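Local coordinates for putative metal resistance protein (Proteus mirabilis, PDB 6C29) that probably reduces protein disulfides, its N-terminal periplasmic part being a tandem immunoglobulin-fold domain that primes the disulfide isomerase ScsC, at residues W178-Y184 with S228-D234; K43-R47 with W71-F77; G153-V158 with S170-E174. One frame throughout, in Å; residues are numbered along the deposited sequence.

Interaction 1: W178-Y184 with S228-D234; sequences WHQPNIY and SFVVTDD
Asp-233, Tyr-184 and Thr-232 carry this contact, in which residues 182-184 and 228-233 run as antiparallel strands, axes 4.6 Å apart at 160°. Asn-182/Thr-232 and Tyr-184/Val-230 are hydrogen-bonded pairs flanking the non-hydrogen-bonded pair Ile-183/Val-231 (CA-CA 4.4 Å). Tyr-184 N to Val-230 O and Val-230 N to Tyr-184 O are both 2.9 Å. Before the strand, the 178-181 loop is fastened by Asp-233 (chi1 t): its OD2 accepts His-179 N and its OD1 accepts Gln-180 N, each at 2.8 Å, so one carboxylate clamps two successive amides. Asp-234, with left-handed backbone angles (54/36), receives His-179 ND1 on OD2 at 2.6 Å; Arg-173 forms salt bridges with both aspartates. Thr-232 (p) bonds Asn-182 O through its N at 3.0 Å, and its OG1 lies 2.7 Å from each of two waters, one reaching Gln-180 O and Asn-182 ND2, the other Tyr-184 OH. The Tyr-184 ring (chi1 m) turns its edge to Thr-232 CG2. On the other face, Ile-183 (t, t) sets CD1 3.9 Å from the Phe-229 ring centroid, a CH-pi contact. In this immunoglobulin-fold domain, 226-233 lies between 182-186 and 236-243, Ile-183 packs on strand 191-201, and Tyr-184 meets Pro-74 of the preceding domain.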
loop_
_atom_site.group_PDB
_atom_site.type_symbol
_atom_site.label_atom_id
_atom_site.label_comp_id
_atom_site.label_asym_id
_atom_site.label_seq_id
_atom_site.Cartn_x
_atom_site.Cartn_y
_atom_site.Cartn_z
ATOM N N TRP A 178 6.442 -16.873 16.317
ATOM C CA TRP A 178 6.933 -16.044 15.225
ATOM C C TRP A 178 8.106 -16.715 14.528
ATOM O O TRP A 178 8.960 -17.301 15.204
ATOM C CB TRP A 178 7.328 -14.679 15.750
ATOM C CG TRP A 178 6.202 -13.881 16.285
ATOM C CD1 TRP A 178 5.899 -13.678 17.612
ATOM C CD2 TRP A 178 5.229 -13.154 15.543
ATOM N NE1 TRP A 178 4.820 -12.866 17.729
ATOM C CE2 TRP A 178 4.376 -12.533 16.473
ATOM C CE3 TRP A 178 4.990 -12.967 14.178
ATOM C CZ2 TRP A 178 3.308 -11.744 16.087
ATOM C CZ3 TRP A 178 3.934 -12.187 13.794
ATOM C CH2 TRP A 178 3.098 -11.588 14.731
ATOM N N HIS A 179 8.167 -16.614 13.195
ATOM C CA HIS A 179 9.224 -17.224 12.418
ATOM C C HIS A 179 10.111 -16.212 11.708
ATOM O O HIS A 179 11.298 -16.104 12.002
ATOM C CB HIS A 179 8.594 -18.213 11.420
ATOM C CG HIS A 179 7.838 -19.306 12.100
ATOM N ND1 HIS A 179 6.490 -19.529 11.897
ATOM C CD2 HIS A 179 8.221 -20.196 13.046
ATOM C CE1 HIS A 179 6.092 -20.536 12.656
ATOM N NE2 HIS A 179 7.127 -20.967 13.358
ATOM N N GLN A 180 9.544 -15.473 10.765
ATOM C CA GLN A 180 10.265 -14.436 10.052
ATOM C C GLN A 180 9.386 -13.227 9.856
ATOM O O GLN A 180 9.022 -12.911 8.727
ATOM C CB GLN A 180 10.754 -14.947 8.679
ATOM C CG GLN A 180 11.779 -16.069 8.754
ATOM C CD GLN A 180 12.329 -16.435 7.398
ATOM O OE1 GLN A 180 12.370 -17.607 7.037
ATOM N NE2 GLN A 180 12.780 -15.429 6.648
ATOM N N PRO A 181 9.028 -12.541 10.927
ATOM C CA PRO A 181 8.103 -11.424 10.804
ATOM C C PRO A 181 8.684 -10.199 10.174
ATOM O O PRO A 181 9.888 -9.946 10.230
ATOM C CB PRO A 181 7.718 -11.144 12.245
ATOM C CG PRO A 181 8.887 -11.616 13.042
ATOM C CD PRO A 181 9.374 -12.841 12.325
ATOM N N ASN A 182 7.798 -9.427 9.562
ATOM C CA ASN A 182 8.115 -8.090 9.106
ATOM C C ASN A 182 6.991 -7.188 9.548
ATOM O O ASN A 182 5.865 -7.646 9.771
ATOM C CB ASN A 182 8.281 -8.018 7.581
ATOM C CG ASN A 182 9.579 -8.593 7.134
ATOM O OD1 ASN A 182 10.626 -7.984 7.314
ATOM N ND2 ASN A 182 9.524 -9.784 6.568
ATOM N N ILE A 183 7.302 -5.903 9.660
ATOM C CA ILE A 183 6.314 -4.890 9.986
ATOM C C ILE A 183 6.537 -3.650 9.117
ATOM O O ILE A 183 7.668 -3.244 8.835
ATOM C CB ILE A 183 6.337 -4.536 11.480
ATOM C CG1 ILE A 183 5.124 -3.675 11.849
ATOM C CG2 ILE A 183 7.615 -3.839 11.832
ATOM C CD1 ILE A 183 4.892 -3.597 13.373
ATOM N N TYR A 184 5.421 -3.070 8.701
ATOM C CA TYR A 184 5.363 -1.907 7.829
ATOM C C TYR A 184 4.411 -0.920 8.458
ATOM O O TYR A 184 3.240 -1.207 8.621
ATOM C CB TYR A 184 4.890 -2.317 6.441
ATOM C CG TYR A 184 5.678 -3.491 5.921
ATOM C CD1 TYR A 184 6.925 -3.305 5.372
ATOM C CD2 TYR A 184 5.176 -4.761 5.982
ATOM C CE1 TYR A 184 7.684 -4.375 4.923
ATOM C CE2 TYR A 184 5.898 -5.852 5.523
ATOM C CZ TYR A 184 7.159 -5.658 4.986
ATOM O OH TYR A 184 7.898 -6.723 4.511
ATOM N N SER A 228 -1.163 2.322 12.996
ATOM C CA SER A 228 -1.591 1.554 11.824
ATOM C C SER A 228 -0.357 0.909 11.247
ATOM O O SER A 228 0.680 1.581 11.031
ATOM C CB SER A 228 -2.253 2.471 10.788
ATOM O OG SER A 228 -2.490 1.803 9.555
ATOM N N PHE A 229 -0.432 -0.403 11.008
ATOM C CA PHE A 229 0.685 -1.124 10.445
ATOM C C PHE A 229 0.198 -2.438 9.867
ATOM O O PHE A 229 -0.898 -2.898 10.162
ATOM C CB PHE A 229 1.806 -1.333 11.485
ATOM C CG PHE A 229 1.415 -2.142 12.677
ATOM C CD1 PHE A 229 1.529 -3.515 12.687
ATOM C CD2 PHE A 229 0.996 -1.504 13.823
ATOM C CE1 PHE A 229 1.200 -4.250 13.816
ATOM C CE2 PHE A 229 0.677 -2.236 14.970
ATOM C CZ PHE A 229 0.782 -3.596 14.964
ATOM N N VAL A 230 1.049 -3.005 9.035
ATOM C CA VAL A 230 0.904 -4.341 8.525
ATOM C C VAL A 230 2.012 -5.188 9.128
ATOM O O VAL A 230 3.171 -4.808 9.116
ATOM C CB VAL A 230 0.967 -4.346 6.996
ATOM C CG1 VAL A 230 1.070 -5.784 6.446
ATOM C CG2 VAL A 230 -0.230 -3.565 6.428
ATOM N N VAL A 231 1.659 -6.345 9.680
ATOM C CA VAL A 231 2.620 -7.321 10.133
ATOM C C VAL A 231 2.409 -8.591 9.329
ATOM O O VAL A 231 1.270 -8.972 9.046
ATOM C CB VAL A 231 2.482 -7.565 11.660
ATOM C CG1 VAL A 231 1.045 -7.944 12.071
ATOM C CG2 VAL A 231 3.456 -8.618 12.133
ATOM N N THR A 232 3.512 -9.204 8.910
ATOM C CA THR A 232 3.477 -10.408 8.106
ATOM C C THR A 232 4.309 -11.492 8.753
ATOM O O THR A 232 5.288 -11.196 9.440
ATOM C CB THR A 232 3.995 -10.160 6.692
ATOM O OG1 THR A 232 5.391 -9.858 6.727
ATOM C CG2 THR A 232 3.227 -9.010 6.013
ATOM N N ASP A 233 3.931 -12.741 8.520
ATOM C CA ASP A 233 4.737 -13.908 8.863
ATOM C C ASP A 233 4.092 -15.105 8.151
ATOM O O ASP A 233 2.873 -15.150 8.019
ATOM C CB ASP A 233 4.811 -14.129 10.369
ATOM C CG ASP A 233 5.971 -14.994 10.770
ATOM O OD1 ASP A 233 6.871 -15.251 9.951
ATOM O OD2 ASP A 233 5.986 -15.389 11.940
ATOM N N ASP A 234 4.923 -16.047 7.704
ATOM C CA ASP A 234 4.448 -17.316 7.135
ATOM C C ASP A 234 3.451 -17.096 6.007
ATOM O O ASP A 234 2.483 -17.843 5.866
ATOM C CB ASP A 234 3.835 -18.167 8.238
ATOM C CG ASP A 234 4.876 -18.599 9.271
ATOM O OD1 ASP A 234 6.017 -18.903 8.874
ATOM O OD2 ASP A 234 4.577 -18.546 10.477
HETATM O O HOH W 1 7.165 -11.859 6.850
HETATM O O HOH W 2 6.437 -9.094 4.325
#

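Interaction 2: K43-R47 with W71-F77; sequences KTYWR and WPSPSAF
Both segments are largely extended, and their end-to-end directions differ by 130°; no hydrogen bond joins them directly. Their closest CA pair is Trp-46 and Pro-74 at 6.3 Å, whereas Lys-43 and Phe-77 stand 9.3 Å apart, so side chains do the bridging. Three CH-pi contacts line up along the seam. Lys-43 lays its aliphatic chain on the Phe-77 ring (chi1 m for both), with CD 3.7 Å from the centroid. Trp-46 (chi1 t, chi2 47°) receives Pro-74 CG over its five-membered ring, 3.6 Å from that centroid. Arg-47 (chi1 p) sets CB 3.7 Å from the centroid of the five-membered ring of Trp-71 (chi1 m). Water 3 joins Trp-46 NE1 to Trp-71 O, 2.9 Å from each. Beyond the contact, Arg-47 forms a salt bridge with Asp-186. Within this DsbD N-terminal-type domain, strand 84-88 sits between 43-45 and 75-77 in a three-stranded antiparallel sheet, and Trp-46 and Pro-74 pack against Tyr-184 of strand 182-186 in the following immunoglobulin-fold domain.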
loop_
_atom_site.group_PDB
_atom_site.type_symbol
_atom_site.label_atom_id
_atom_site.label_comp_id
_atom_site.label_asym_id
_atom_site.label_seq_id
_atom_site.Cartn_x
_atom_site.Cartn_y
_atom_site.Cartn_z
ATOM N N LYS A 43 11.241 0.684 -8.360
ATOM C CA LYS A 43 10.165 0.353 -7.431
ATOM C C LYS A 43 9.058 1.370 -7.481
ATOM O O LYS A 43 9.237 2.455 -8.015
ATOM C CB LYS A 43 10.732 0.260 -6.013
ATOM C CG LYS A 43 11.819 -0.809 -5.883
ATOM C CD LYS A 43 12.835 -0.497 -4.808
ATOM C CE LYS A 43 14.030 -1.485 -4.859
ATOM N NZ LYS A 43 15.021 -1.203 -5.945
ATOM N N THR A 44 7.885 1.010 -6.973
ATOM C CA THR A 44 6.896 2.017 -6.660
ATOM C C THR A 44 6.597 1.892 -5.179
ATOM O O THR A 44 7.258 1.133 -4.486
ATOM C CB THR A 44 5.663 1.915 -7.541
ATOM O OG1 THR A 44 4.796 3.044 -7.316
ATOM C CG2 THR A 44 4.894 0.620 -7.355
ATOM N N TYR A 45 5.711 2.749 -4.699
ATOM C CA TYR A 45 5.566 2.962 -3.269
ATOM C C TYR A 45 4.247 2.500 -2.705
ATOM O O TYR A 45 3.239 2.410 -3.379
ATOM C CB TYR A 45 5.701 4.429 -2.974
ATOM C CG TYR A 45 7.024 5.075 -3.272
ATOM C CD1 TYR A 45 8.019 5.136 -2.311
ATOM C CD2 TYR A 45 7.248 5.674 -4.492
ATOM C CE1 TYR A 45 9.231 5.785 -2.562
ATOM C CE2 TYR A 45 8.432 6.324 -4.753
ATOM C CZ TYR A 45 9.419 6.379 -3.773
ATOM O OH TYR A 45 10.596 7.033 -4.030
ATOM N N TRP A 46 4.291 2.236 -1.412
ATOM C CA TRP A 46 3.116 1.934 -0.620
ATOM C C TRP A 46 2.410 3.216 -0.220
ATOM O O TRP A 46 2.900 4.313 -0.496
ATOM C CB TRP A 46 3.565 1.139 0.600
ATOM C CG TRP A 46 2.524 0.490 1.469
ATOM C CD1 TRP A 46 1.466 -0.248 1.070
ATOM C CD2 TRP A 46 2.498 0.485 2.903
ATOM N NE1 TRP A 46 0.761 -0.708 2.160
ATOM C CE2 TRP A 46 1.384 -0.277 3.294
ATOM C CE3 TRP A 46 3.309 1.051 3.896
ATOM C CZ2 TRP A 46 1.043 -0.489 4.612
ATOM C CZ3 TRP A 46 2.960 0.821 5.234
ATOM C CH2 TRP A 46 1.845 0.046 5.563
ATOM N N ARG A 47 1.298 3.081 0.486
ATOM C CA ARG A 47 0.551 4.272 0.906
ATOM C C ARG A 47 1.347 5.170 1.850
ATOM O O ARG A 47 1.108 6.381 1.899
ATOM C CB ARG A 47 -0.761 3.862 1.568
ATOM C CG ARG A 47 -0.597 3.099 2.841
ATOM C CD ARG A 47 -1.944 2.670 3.404
ATOM N NE ARG A 47 -1.689 1.978 4.649
ATOM C CZ ARG A 47 -2.183 0.799 4.990
ATOM N NH1 ARG A 47 -3.056 0.158 4.183
ATOM N NH2 ARG A 47 -1.827 0.259 6.137
ATOM N N TRP A 71 -4.369 -1.918 -0.879
ATOM C CA TRP A 71 -2.928 -1.930 -0.994
ATOM C C TRP A 71 -2.376 -3.321 -0.750
ATOM O O TRP A 71 -2.499 -3.846 0.357
ATOM C CB TRP A 71 -2.300 -0.960 -0.002
ATOM C CG TRP A 71 -2.616 0.473 -0.275
ATOM C CD1 TRP A 71 -3.645 1.190 0.234
ATOM C CD2 TRP A 71 -1.882 1.360 -1.133
ATOM N NE1 TRP A 71 -3.613 2.484 -0.254
ATOM C CE2 TRP A 71 -2.542 2.606 -1.103
ATOM C CE3 TRP A 71 -0.753 1.217 -1.942
ATOM C CZ2 TRP A 71 -2.081 3.704 -1.849
ATOM C CZ3 TRP A 71 -0.296 2.310 -2.657
ATOM C CH2 TRP A 71 -0.969 3.521 -2.627
ATOM N N PRO A 72 -1.748 -3.933 -1.741
ATOM C CA PRO A 72 -1.090 -5.204 -1.506
ATOM C C PRO A 72 -0.046 -5.076 -0.428
ATOM O O PRO A 72 0.527 -3.984 -0.213
ATOM C CB PRO A 72 -0.486 -5.551 -2.866
ATOM C CG PRO A 72 -1.400 -4.820 -3.843
ATOM C CD PRO A 72 -1.688 -3.537 -3.164
ATOM N N SER A 73 0.197 -6.176 0.263
ATOM C CA SER A 73 1.146 -6.172 1.345
ATOM C C SER A 73 2.494 -5.661 0.820
ATOM O O SER A 73 2.972 -6.179 -0.199
ATOM C CB SER A 73 1.256 -7.587 1.935
ATOM O OG SER A 73 1.868 -7.538 3.190
ATOM N N PRO A 74 3.123 -4.669 1.489
ATOM C CA PRO A 74 4.335 -4.057 0.917
ATOM C C PRO A 74 5.618 -4.765 1.292
ATOM O O PRO A 74 5.638 -5.728 2.070
ATOM C CB PRO A 74 4.319 -2.647 1.525
ATOM C CG PRO A 74 3.754 -2.907 2.914
ATOM C CD PRO A 74 2.682 -3.952 2.704
ATOM N N SER A 75 6.708 -4.269 0.730
ATOM C CA SER A 75 8.040 -4.686 1.082
ATOM C C SER A 75 8.855 -3.468 1.508
ATOM O O SER A 75 8.460 -2.333 1.214
ATOM C CB SER A 75 8.701 -5.385 -0.113
ATOM O OG SER A 75 7.993 -6.560 -0.456
ATOM N N ALA A 76 9.988 -3.712 2.165
ATOM C CA ALA A 76 10.869 -2.640 2.578
ATOM C C ALA A 76 12.177 -2.711 1.821
ATOM O O ALA A 76 12.667 -3.795 1.510
ATOM C CB ALA A 76 11.120 -2.700 4.078
ATOM N N PHE A 77 12.740 -1.544 1.552
ATOM C CA PHE A 77 13.988 -1.456 0.812
ATOM C C PHE A 77 14.898 -0.441 1.474
ATOM O O PHE A 77 14.421 0.568 2.008
ATOM C CB PHE A 77 13.727 -1.036 -0.644
ATOM C CG PHE A 77 12.710 -1.864 -1.352
ATOM C CD1 PHE A 77 13.098 -3.017 -2.028
ATOM C CD2 PHE A 77 11.368 -1.503 -1.366
ATOM C CE1 PHE A 77 12.170 -3.796 -2.693
ATOM C CE2 PHE A 77 10.453 -2.266 -2.033
ATOM C CZ PHE A 77 10.847 -3.420 -2.690
HETATM O O HOH W 3 -1.114 -2.830 2.672
#

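Interaction 3: G153-V158 with S170-E174; sequences GLISAV and SLQRE
Four hydrogen bonds bind residues 153-158 to 170-174. Glu-174 N donates to Leu-154 O at 2.8 Å, Ser-156 N to Gln-172 O at 2.8 Å, and Gln-172 N to Ala-157 O at 3.0 Å; the Ser-156 hydroxyl (chi1 p) adds OG to Gln-172 OE1 at 2.9 Å. Water 4 links Leu-154 N (2.8 Å) with Glu-174 OE1 (3.1 Å). Ahead of the pairing, Leu-154 (phi/psi 65/-54) is the centre of a classic gamma turn closed by Ile-155 N to Gly-153 O, 2.7 Å. The register is antiparallel: Ile-155 faces Arg-173 (CA-CA 4.5 Å) and Val-158 faces Leu-171 (4.8 Å), both non-hydrogen-bonded. Ser-156 and Ala-157 together stand opposite Gln-172, a beta bulge with Ser-156 at -113/-13, where the chain turns a corner. This is the open end of the hairpin of strands 155-163 and 166-173, at the edge of a four-stranded sheet in the second immunoglobulin-fold domain. Arg-173 stretches out (all t through chi3) toward salt bridges with Asp-233 and Asp-234, and Leu-154 CD1 lies over one face of its guanidinium, 4.0 Å from CZ. Val-158 CG1 touches Leu-171 CD2 at 3.5 Å. Further inward, Ile-155 packs on Val-231 and Leu-171 on Phe-229, while Leu-171 is backbone-bonded to Leu-205 of strand 204-213.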
loop_
_atom_site.group_PDB
_atom_site.type_symbol
_atom_site.label_atom_id
_atom_site.label_comp_id
_atom_site.label_asym_id
_atom_site.label_seq_id
_atom_site.Cartn_x
_atom_site.Cartn_y
_atom_site.Cartn_z
ATOM N N GLY A 153 -6.776 -12.328 12.300
ATOM C CA GLY A 153 -5.795 -13.382 12.305
ATOM C C GLY A 153 -4.389 -12.876 12.614
ATOM O O GLY A 153 -4.119 -11.667 12.746
ATOM N N LEU A 154 -3.501 -13.847 12.693
ATOM C CA LEU A 154 -2.063 -13.681 12.983
ATOM C C LEU A 154 -1.772 -13.153 14.384
ATOM O O LEU A 154 -0.948 -13.751 15.078
ATOM C CB LEU A 154 -1.362 -12.787 11.946
ATOM C CG LEU A 154 0.181 -12.834 12.061
ATOM C CD1 LEU A 154 0.697 -14.258 11.923
ATOM C CD2 LEU A 154 0.829 -11.912 11.074
ATOM N N ILE A 155 -2.348 -12.024 14.789
ATOM C CA ILE A 155 -2.087 -11.510 16.125
ATOM C C ILE A 155 -3.325 -11.565 16.998
ATOM O O ILE A 155 -4.453 -11.413 16.516
ATOM C CB ILE A 155 -1.557 -10.078 16.093
ATOM C CG1 ILE A 155 -2.600 -9.121 15.548
ATOM C CG2 ILE A 155 -0.219 -10.018 15.286
ATOM C CD1 ILE A 155 -2.268 -7.741 15.820
ATOM N N SER A 156 -3.097 -11.789 18.285
ATOM C CA SER A 156 -4.189 -11.830 19.257
ATOM C C SER A 156 -4.178 -10.675 20.267
ATOM O O SER A 156 -5.165 -10.470 20.977
ATOM C CB SER A 156 -4.157 -13.156 20.016
ATOM O OG SER A 156 -2.897 -13.398 20.569
ATOM N N ALA A 157 -3.081 -9.933 20.345
ATOM C CA ALA A 157 -2.995 -8.766 21.219
ATOM C C ALA A 157 -1.912 -7.817 20.737
ATOM O O ALA A 157 -0.898 -8.246 20.181
ATOM C CB ALA A 157 -2.735 -9.163 22.651
ATOM N N VAL A 158 -2.164 -6.533 20.960
ATOM C CA VAL A 158 -1.235 -5.462 20.654
ATOM C C VAL A 158 -1.202 -4.471 21.800
ATOM O O VAL A 158 -2.263 -4.073 22.328
ATOM C CB VAL A 158 -1.650 -4.709 19.367
ATOM C CG1 VAL A 158 -0.686 -3.588 19.076
ATOM C CG2 VAL A 158 -1.747 -5.654 18.233
ATOM N N SER A 170 4.342 -4.369 21.400
ATOM C CA SER A 170 4.374 -5.741 21.854
ATOM C C SER A 170 3.212 -6.451 21.195
ATOM O O SER A 170 2.070 -6.027 21.350
ATOM C CB SER A 170 4.290 -5.808 23.377
ATOM O OG SER A 170 3.949 -7.106 23.811
ATOM N N LEU A 171 3.520 -7.486 20.417
ATOM C CA LEU A 171 2.542 -8.183 19.592
ATOM C C LEU A 171 2.546 -9.655 19.928
ATOM O O LEU A 171 3.586 -10.311 19.882
ATOM C CB LEU A 171 2.845 -7.990 18.101
ATOM C CG LEU A 171 3.019 -6.544 17.650
ATOM C CD1 LEU A 171 3.411 -6.472 16.193
ATOM C CD2 LEU A 171 1.736 -5.763 17.840
ATOM N N GLN A 172 1.373 -10.190 20.219
ATOM C CA GLN A 172 1.237 -11.598 20.540
ATOM C C GLN A 172 0.709 -12.368 19.346
ATOM O O GLN A 172 -0.311 -11.993 18.765
ATOM C CB GLN A 172 0.300 -11.804 21.720
ATOM C CG GLN A 172 0.163 -13.271 22.078
ATOM C CD GLN A 172 -0.804 -13.506 23.231
ATOM O OE1 GLN A 172 -1.930 -12.998 23.231
ATOM N NE2 GLN A 172 -0.381 -14.311 24.197
ATOM N N ARG A 173 1.400 -13.432 18.963
ATOM C CA ARG A 173 0.934 -14.270 17.878
ATOM C C ARG A 173 -0.270 -15.075 18.341
ATOM O O ARG A 173 -0.286 -15.567 19.451
ATOM C CB ARG A 173 2.037 -15.184 17.392
ATOM C CG ARG A 173 1.692 -15.823 16.049
ATOM C CD ARG A 173 2.849 -16.546 15.396
ATOM N NE ARG A 173 2.366 -17.366 14.279
ATOM C CZ ARG A 173 2.895 -17.398 13.064
ATOM N NH1 ARG A 173 3.935 -16.651 12.763
ATOM N NH2 ARG A 173 2.363 -18.183 12.136
ATOM N N GLU A 174 -1.303 -15.177 17.505
ATOM C CA GLU A 174 -2.555 -15.843 17.903
ATOM C C GLU A 174 -2.336 -17.321 18.164
ATOM O O GLU A 174 -2.773 -17.884 19.176
ATOM C CB GLU A 174 -3.614 -15.664 16.812
ATOM C CG GLU A 174 -4.989 -16.229 17.201
ATOM C CD GLU A 174 -6.026 -16.175 16.086
ATOM O OE1 GLU A 174 -5.864 -15.392 15.127
ATOM O OE2 GLU A 174 -7.020 -16.927 16.185
HETATM O O HOH W 4 -4.019 -16.587 12.923
#

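Along the chain the three contacts follow in series, none nested or crossed. Interaction 2 comes first, closing a 23-residue excursion within the N-terminal domain. Interaction 3 follows, drawing together the far ends of the 155-163/166-173 hairpin across 11 intervening residues. Interaction 1 begins soon afterwards and closes the longest loop, 43 residues that include strands 191-201 and 204-213. Arg-173 couples interactions 3 and 1, its NH1 lying 2.5 Å from Asp-233 OD2, and so ties the two sheets of the second domain. Tyr-184 and Thr-232 carry interaction 1 to Pro-74 and Ser-73 of interaction 2, across the domain interface. Interactions 2 and 3 do not touch, their nearest atoms being about 9 Å apart.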